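Local structure of dipeptidase AC. Metallo peptidase. MEROPS family M19 (Rhodobacter sphaeroides, 3LY0) at residues 215-229 and 246-260. The protein probably hydrolyses dipeptides as a zinc-dependent metallodipeptidase of family M19, and binds a phosphinate mimic of L-Ala-D-Ala beside two zinc ions. Residues are numbered along the deposited sequence; the frame is centred on the assembly and turned at random.
Sequences EKGFDDVARLSDAPL and LTDRQLAMIRESRGM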
loop_
_atom_site.group_PDB
_atom_site.type_symbol
_atom_site.label_atom_id
_atom_site.label_comp_id
_atom_site.label_asym_id
_atom_site.label_seq_id
_atom_site.Cartn_x
_atom_site.Cartn_y
_atom_site.Cartn_z
ATOM N N GLU A 215 3.346 -14.480 -8.161
ATOM C CA GLU A 215 2.104 -15.096 -8.608
ATOM C C GLU A 215 1.828 -16.431 -7.910
ATOM O O GLU A 215 0.681 -16.749 -7.568
ATOM C CB GLU A 215 2.104 -15.270 -10.129
ATOM C CG GLU A 215 0.737 -15.653 -10.680
ATOM C CD GLU A 215 0.622 -15.518 -12.186
ATOM O OE1 GLU A 215 1.539 -14.970 -12.818
ATOM O OE2 GLU A 215 -0.412 -15.953 -12.727
ATOM N N LYS A 216 2.875 -17.213 -7.683
ATOM C CA LYS A 216 2.677 -18.486 -6.996
ATOM C C LYS A 216 2.235 -18.254 -5.556
ATOM O O LYS A 216 1.354 -18.952 -5.060
ATOM C CB LYS A 216 3.925 -19.369 -7.053
ATOM C CG LYS A 216 4.202 -19.919 -8.447
ATOM C CD LYS A 216 5.347 -20.929 -8.436
ATOM C CE LYS A 216 5.737 -21.361 -9.851
ATOM N NZ LYS A 216 6.658 -20.392 -10.518
ATOM N N GLY A 217 2.825 -17.258 -4.901
ATOM C CA GLY A 217 2.426 -16.937 -3.538
ATOM C C GLY A 217 0.992 -16.434 -3.517
ATOM O O GLY A 217 0.204 -16.780 -2.629
ATOM N N PHE A 218 0.653 -15.615 -4.516
ATOM C CA PHE A 218 -0.703 -15.114 -4.675
ATOM C C PHE A 218 -1.688 -16.280 -4.796
ATOM O O PHE A 218 -2.728 -16.304 -4.141
ATOM C CB PHE A 218 -0.757 -14.215 -5.919
ATOM C CG PHE A 218 -2.135 -13.721 -6.273
ATOM C CD1 PHE A 218 -2.522 -12.426 -5.971
ATOM C CD2 PHE A 218 -3.037 -14.554 -6.929
ATOM C CE1 PHE A 218 -3.797 -11.964 -6.315
ATOM C CE2 PHE A 218 -4.310 -14.102 -7.272
ATOM C CZ PHE A 218 -4.690 -12.815 -6.961
ATOM N N ASP A 219 -1.356 -17.251 -5.642
ATOM C CA ASP A 219 -2.225 -18.413 -5.808
ATOM C C ASP A 219 -2.422 -19.173 -4.492
ATOM O O ASP A 219 -3.513 -19.663 -4.210
ATOM C CB ASP A 219 -1.674 -19.357 -6.880
ATOM C CG ASP A 219 -1.819 -18.802 -8.289
ATOM O OD1 ASP A 219 -2.613 -17.858 -8.493
ATOM O OD2 ASP A 219 -1.140 -19.319 -9.195
ATOM N N ASP A 220 -1.358 -19.272 -3.703
ATOM C CA ASP A 220 -1.418 -19.926 -2.400
ATOM C C ASP A 220 -2.375 -19.195 -1.460
ATOM O O ASP A 220 -3.216 -19.809 -0.808
ATOM C CB ASP A 220 -0.022 -20.013 -1.780
ATOM C CG ASP A 220 0.858 -21.055 -2.452
ATOM O OD1 ASP A 220 0.319 -21.969 -3.126
ATOM O OD2 ASP A 220 2.095 -20.961 -2.315
ATOM N N VAL A 221 -2.271 -17.870 -1.406
ATOM C CA VAL A 221 -3.174 -17.112 -0.555
ATOM C C VAL A 221 -4.615 -17.248 -1.046
ATOM O O VAL A 221 -5.541 -17.416 -0.252
ATOM C CB VAL A 221 -2.776 -15.631 -0.462
ATOM C CG1 VAL A 221 -3.758 -14.884 0.434
ATOM C CG2 VAL A 221 -1.359 -15.507 0.062
ATOM N N ALA A 222 -4.805 -17.190 -2.365
ATOM C CA ALA A 222 -6.148 -17.336 -2.919
ATOM C C ALA A 222 -6.775 -18.672 -2.536
ATOM O O ALA A 222 -7.983 -18.767 -2.334
ATOM C CB ALA A 222 -6.109 -17.188 -4.427
ATOM N N ARG A 223 -5.942 -19.702 -2.446
ATOM C CA ARG A 223 -6.416 -21.038 -2.108
ATOM C C ARG A 223 -6.674 -21.189 -0.608
ATOM O O ARG A 223 -7.587 -21.903 -0.200
ATOM C CB ARG A 223 -5.393 -22.075 -2.574
ATOM C CG ARG A 223 -5.817 -23.521 -2.333
ATOM C CD ARG A 223 -4.777 -24.505 -2.861
ATOM N NE ARG A 223 -3.581 -24.532 -2.026
ATOM C CZ ARG A 223 -2.413 -23.993 -2.366
ATOM N NH1 ARG A 223 -2.272 -23.386 -3.538
ATOM N NH2 ARG A 223 -1.384 -24.069 -1.530
ATOM N N LEU A 224 -5.883 -20.493 0.204
ATOM C CA LEU A 224 -5.863 -20.732 1.652
ATOM C C LEU A 224 -6.649 -19.745 2.504
ATOM O O LEU A 224 -7.162 -20.108 3.562
ATOM C CB LEU A 224 -4.417 -20.772 2.152
ATOM C CG LEU A 224 -3.582 -21.922 1.587
ATOM C CD1 LEU A 224 -2.099 -21.726 1.865
ATOM C CD2 LEU A 224 -4.086 -23.255 2.139
ATOM N N SER A 225 -6.722 -18.494 2.069
ATOM C CA SER A 225 -7.326 -17.463 2.896
ATOM C C SER A 225 -8.839 -17.569 2.902
ATOM O O SER A 225 -9.453 -17.817 1.856
ATOM C CB SER A 225 -6.917 -16.078 2.396
ATOM O OG SER A 225 -7.559 -15.074 3.167
ATOM N N ASP A 226 -9.442 -17.377 4.073
ATOM C CA ASP A 226 -10.899 -17.375 4.186
ATOM C C ASP A 226 -11.482 -15.959 4.088
ATOM O O ASP A 226 -12.681 -15.738 4.312
ATOM C CB ASP A 226 -11.350 -18.077 5.478
ATOM C CG ASP A 226 -11.022 -17.285 6.742
ATOM O OD1 ASP A 226 -10.461 -16.174 6.660
ATOM O OD2 ASP A 226 -11.342 -17.781 7.838
ATOM N N ALA A 227 -10.627 -15.007 3.729
ATOM C CA ALA A 227 -10.999 -13.597 3.717
ATOM C C ALA A 227 -10.783 -12.974 2.333
ATOM O O ALA A 227 -10.074 -13.528 1.496
ATOM C CB ALA A 227 -10.202 -12.845 4.788
ATOM N N PRO A 228 -11.403 -11.817 2.090
ATOM C CA PRO A 228 -11.283 -11.215 0.753
ATOM C C PRO A 228 -9.828 -10.974 0.385
ATOM O O PRO A 228 -9.003 -10.682 1.256
ATOM C CB PRO A 228 -12.033 -9.892 0.902
ATOM C CG PRO A 228 -13.047 -10.165 2.002
ATOM C CD PRO A 228 -12.351 -11.089 2.954
ATOM N N LEU A 229 -9.508 -11.100 -0.901
ATOM C CA LEU A 229 -8.141 -10.884 -1.361
ATOM C C LEU A 229 -7.901 -9.413 -1.624
ATOM O O LEU A 229 -8.720 -8.748 -2.253
ATOM C CB LEU A 229 -7.874 -11.675 -2.639
ATOM C CG LEU A 229 -8.037 -13.189 -2.493
ATOM C CD1 LEU A 229 -7.815 -13.884 -3.845
ATOM C CD2 LEU A 229 -7.088 -13.741 -1.435
ATOM N N LEU A 246 -1.157 -6.658 -11.548
ATOM C CA LEU A 246 -2.011 -7.830 -11.432
ATOM C C LEU A 246 -2.556 -8.230 -12.801
ATOM O O LEU A 246 -3.084 -7.397 -13.530
ATOM C CB LEU A 246 -3.181 -7.525 -10.486
ATOM C CG LEU A 246 -2.815 -7.309 -9.013
ATOM C CD1 LEU A 246 -3.944 -6.611 -8.278
ATOM C CD2 LEU A 246 -2.465 -8.621 -8.342
ATOM N N THR A 247 -2.452 -9.511 -13.130
ATOM C CA THR A 247 -3.006 -9.999 -14.397
ATOM C C THR A 247 -4.524 -10.104 -14.302
ATOM O O THR A 247 -5.101 -10.069 -13.205
ATOM C CB THR A 247 -2.466 -11.387 -14.755
ATOM O OG1 THR A 247 -3.000 -12.356 -13.842
ATOM C CG2 THR A 247 -0.944 -11.411 -14.679
ATOM N N ASP A 248 -5.178 -10.227 -15.451
ATOM C CA ASP A 248 -6.628 -10.354 -15.455
ATOM C C ASP A 248 -7.082 -11.593 -14.694
ATOM O O ASP A 248 -8.137 -11.581 -14.051
ATOM C CB ASP A 248 -7.176 -10.362 -16.889
ATOM C CG ASP A 248 -7.164 -8.983 -17.529
ATOM O OD1 ASP A 248 -6.832 -7.990 -16.847
ATOM O OD2 ASP A 248 -7.492 -8.897 -18.730
ATOM N N ARG A 249 -6.280 -12.653 -14.753
ATOM C CA ARG A 249 -6.580 -13.868 -14.012
ATOM C C ARG A 249 -6.560 -13.584 -12.515
ATOM O O ARG A 249 -7.440 -14.016 -11.776
ATOM C CB ARG A 249 -5.589 -14.979 -14.348
ATOM C CG ARG A 249 -5.989 -16.329 -13.756
ATOM C CD ARG A 249 -4.889 -17.360 -13.883
ATOM N NE ARG A 249 -3.709 -16.969 -13.117
ATOM C CZ ARG A 249 -3.523 -17.264 -11.832
ATOM N NH1 ARG A 249 -4.431 -17.969 -11.172
ATOM N NH2 ARG A 249 -2.429 -16.856 -11.212
ATOM N N GLN A 250 -5.546 -12.847 -12.078
ATOM C CA GLN A 250 -5.468 -12.459 -10.674
ATOM C C GLN A 250 -6.640 -11.552 -10.273
ATOM O O GLN A 250 -7.240 -11.708 -9.205
ATOM C CB GLN A 250 -4.137 -11.769 -10.393
ATOM C CG GLN A 250 -2.938 -12.699 -10.422
ATOM C CD GLN A 250 -1.646 -11.948 -10.217
ATOM O OE1 GLN A 250 -1.310 -11.063 -10.992
ATOM N NE2 GLN A 250 -0.920 -12.280 -9.151
ATOM N N LEU A 251 -6.967 -10.595 -11.133
ATOM C CA LEU A 251 -8.101 -9.722 -10.867
ATOM C C LEU A 251 -9.398 -10.527 -10.710
ATOM O O LEU A 251 -10.230 -10.215 -9.854
ATOM C CB LEU A 251 -8.251 -8.666 -11.972
ATOM C CG LEU A 251 -7.125 -7.638 -12.096
ATOM C CD1 LEU A 251 -7.383 -6.743 -13.300
ATOM C CD2 LEU A 251 -6.984 -6.795 -10.838
ATOM N N ALA A 252 -9.581 -11.546 -11.547
ATOM C CA ALA A 252 -10.800 -12.346 -11.484
ATOM C C ALA A 252 -10.900 -13.078 -10.149
ATOM O O ALA A 252 -11.978 -13.201 -9.582
ATOM C CB ALA A 252 -10.855 -13.332 -12.645
ATOM N N MET A 253 -9.769 -13.561 -9.653
ATOM C CA MET A 253 -9.742 -14.230 -8.360
ATOM C C MET A 253 -10.053 -13.245 -7.228
ATOM O O MET A 253 -10.792 -13.569 -6.302
ATOM C CB MET A 253 -8.394 -14.926 -8.176
ATOM C CG MET A 253 -8.100 -15.921 -9.305
ATOM S SD MET A 253 -6.369 -16.374 -9.537
ATOM C CE MET A 253 -6.037 -17.121 -7.963
ATOM N N ILE A 254 -9.499 -12.037 -7.314
ATOM C CA ILE A 254 -9.785 -11.005 -6.322
ATOM C C ILE A 254 -11.281 -10.684 -6.333
ATOM O O ILE A 254 -11.916 -10.596 -5.276
ATOM C CB ILE A 254 -8.933 -9.741 -6.570
ATOM C CG1 ILE A 254 -7.454 -10.038 -6.285
ATOM C CG2 ILE A 254 -9.440 -8.559 -5.734
ATOM C CD1 ILE A 254 -6.487 -8.962 -6.779
ATOM N N ARG A 255 -11.847 -10.523 -7.528
ATOM C CA ARG A 255 -13.275 -10.257 -7.653
ATOM C C ARG A 255 -14.118 -11.345 -6.996
ATOM O O ARG A 255 -15.052 -11.046 -6.252
ATOM C CB ARG A 255 -13.694 -10.104 -9.121
ATOM C CG ARG A 255 -15.142 -9.610 -9.250
ATOM C CD ARG A 255 -15.640 -9.454 -10.693
ATOM N NE ARG A 255 -16.957 -8.809 -10.706
ATOM C CZ ARG A 255 -17.354 -7.892 -11.586
ATOM N NH1 ARG A 255 -16.551 -7.500 -12.557
ATOM N NH2 ARG A 255 -18.573 -7.374 -11.493
ATOM N N GLU A 256 -13.795 -12.601 -7.287
ATOM C CA GLU A 256 -14.574 -13.719 -6.757
ATOM C C GLU A 256 -14.595 -13.673 -5.233
ATOM O O GLU A 256 -15.603 -13.993 -4.600
ATOM C CB GLU A 256 -13.996 -15.052 -7.245
ATOM C CG GLU A 256 -14.730 -16.290 -6.738
ATOM C CD GLU A 256 -14.116 -17.583 -7.253
ATOM O OE1 GLU A 256 -13.375 -17.537 -8.263
ATOM O OE2 GLU A 256 -14.374 -18.648 -6.650
ATOM N N SER A 257 -13.479 -13.245 -4.650
ATOM C CA SER A 257 -13.347 -13.203 -3.196
ATOM C C SER A 257 -13.992 -11.968 -2.568
ATOM O O SER A 257 -13.944 -11.814 -1.350
ATOM C CB SER A 257 -11.870 -13.245 -2.799
ATOM O OG SER A 257 -11.249 -11.979 -2.983
ATOM N N ARG A 258 -14.581 -11.098 -3.390
ATOM C CA ARG A 258 -15.132 -9.819 -2.922
ATOM C C ARG A 258 -14.031 -8.963 -2.308
ATOM O O ARG A 258 -14.203 -8.370 -1.237
ATOM C CB ARG A 258 -16.262 -10.029 -1.914
ATOM C CG ARG A 258 -17.391 -10.920 -2.410
ATOM C CD ARG A 258 -18.449 -11.082 -1.323
ATOM N NE ARG A 258 -19.091 -9.813 -0.986
ATOM C CZ ARG A 258 -19.627 -9.534 0.200
ATOM N NH1 ARG A 258 -19.592 -10.432 1.178
ATOM N NH2 ARG A 258 -20.193 -8.351 0.412
ATOM N N GLY A 259 -12.905 -8.900 -3.010
ATOM C CA GLY A 259 -11.706 -8.256 -2.500
ATOM C C GLY A 259 -11.554 -6.779 -2.828
ATOM O O GLY A 259 -12.528 -6.040 -2.922
ATOM N N MET A 260 -10.312 -6.336 -2.979
ATOM C CA MET A 260 -10.061 -4.909 -3.132
ATOM C C MET A 260 -8.687 -4.689 -3.726
ATOM O O MET A 260 -7.714 -5.376 -3.362
ATOM C CB MET A 260 -10.136 -4.243 -1.750
ATOM C CG MET A 260 -10.001 -2.725 -1.756
ATOM S SD MET A 260 -11.422 -1.808 -2.484
ATOM C CE MET A 260 -10.864 -0.128 -2.169
HETATM O O HOH W 1 -2.123 -14.847 -14.430
#
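Arg249 joins two acids of helix 215-224 at once, using different approaches. Arg249 NH2 reaches Glu215 OE2 at 2.7 Å on the anti lone pair, with carboxylate and guanidinium planes only 9° apart. Asp219 instead stands steeply to the guanidinium, at 75°, and Asp219 OD1 accepts from both NH1 and NH2 of Arg249, from NH2 at 2.9 Å on the syn lone pair. The bend at the third torsion of Arg249 turns the guanidinium edge to both acids, and a water joining Glu215 OE2, Thr247 OG1 and Arg249 NE ties this network to the N-cap of helix 248-256.

Next to this network, Phe218 projects toward helix 248-256 with CG anti to the backbone N. Gln250 lies over one ring face: Gln250 CG sits 3.9 Å from the centroid of the Phe218 ring in a CH-pi contact, and NE2 is above the rim. The capping box holds this side chain, since Gln250 OE1 accepts from Thr247 N while Gln250 N donates to Thr247 OG1. In the conformer described, one of two, Met253 brings its sulfur to the Phe218 ring edge, a Met-aromatic contact, and CE toward Ala222 CB.

Further along, Leu229 N donates almost straight to Ser257 OG (2.9 Å), and that hydroxyl donates to Ile254 O. Met260 N bonds to Leu229 O at 3.0 Å, beside the parallel pairing of strands 230-231 and 260-263. Helix 248-256 connects these adjacent strands in a beta-alpha-beta unit, and helix 215-224 leads into strand 230-231, consistent with the TIM-barrel clan. The two helices, 20° from parallel with axes 11.1 Å apart, are flanked by helices 192-204 and 283-296, while helix 336-354 packs against Pro228 and Met260.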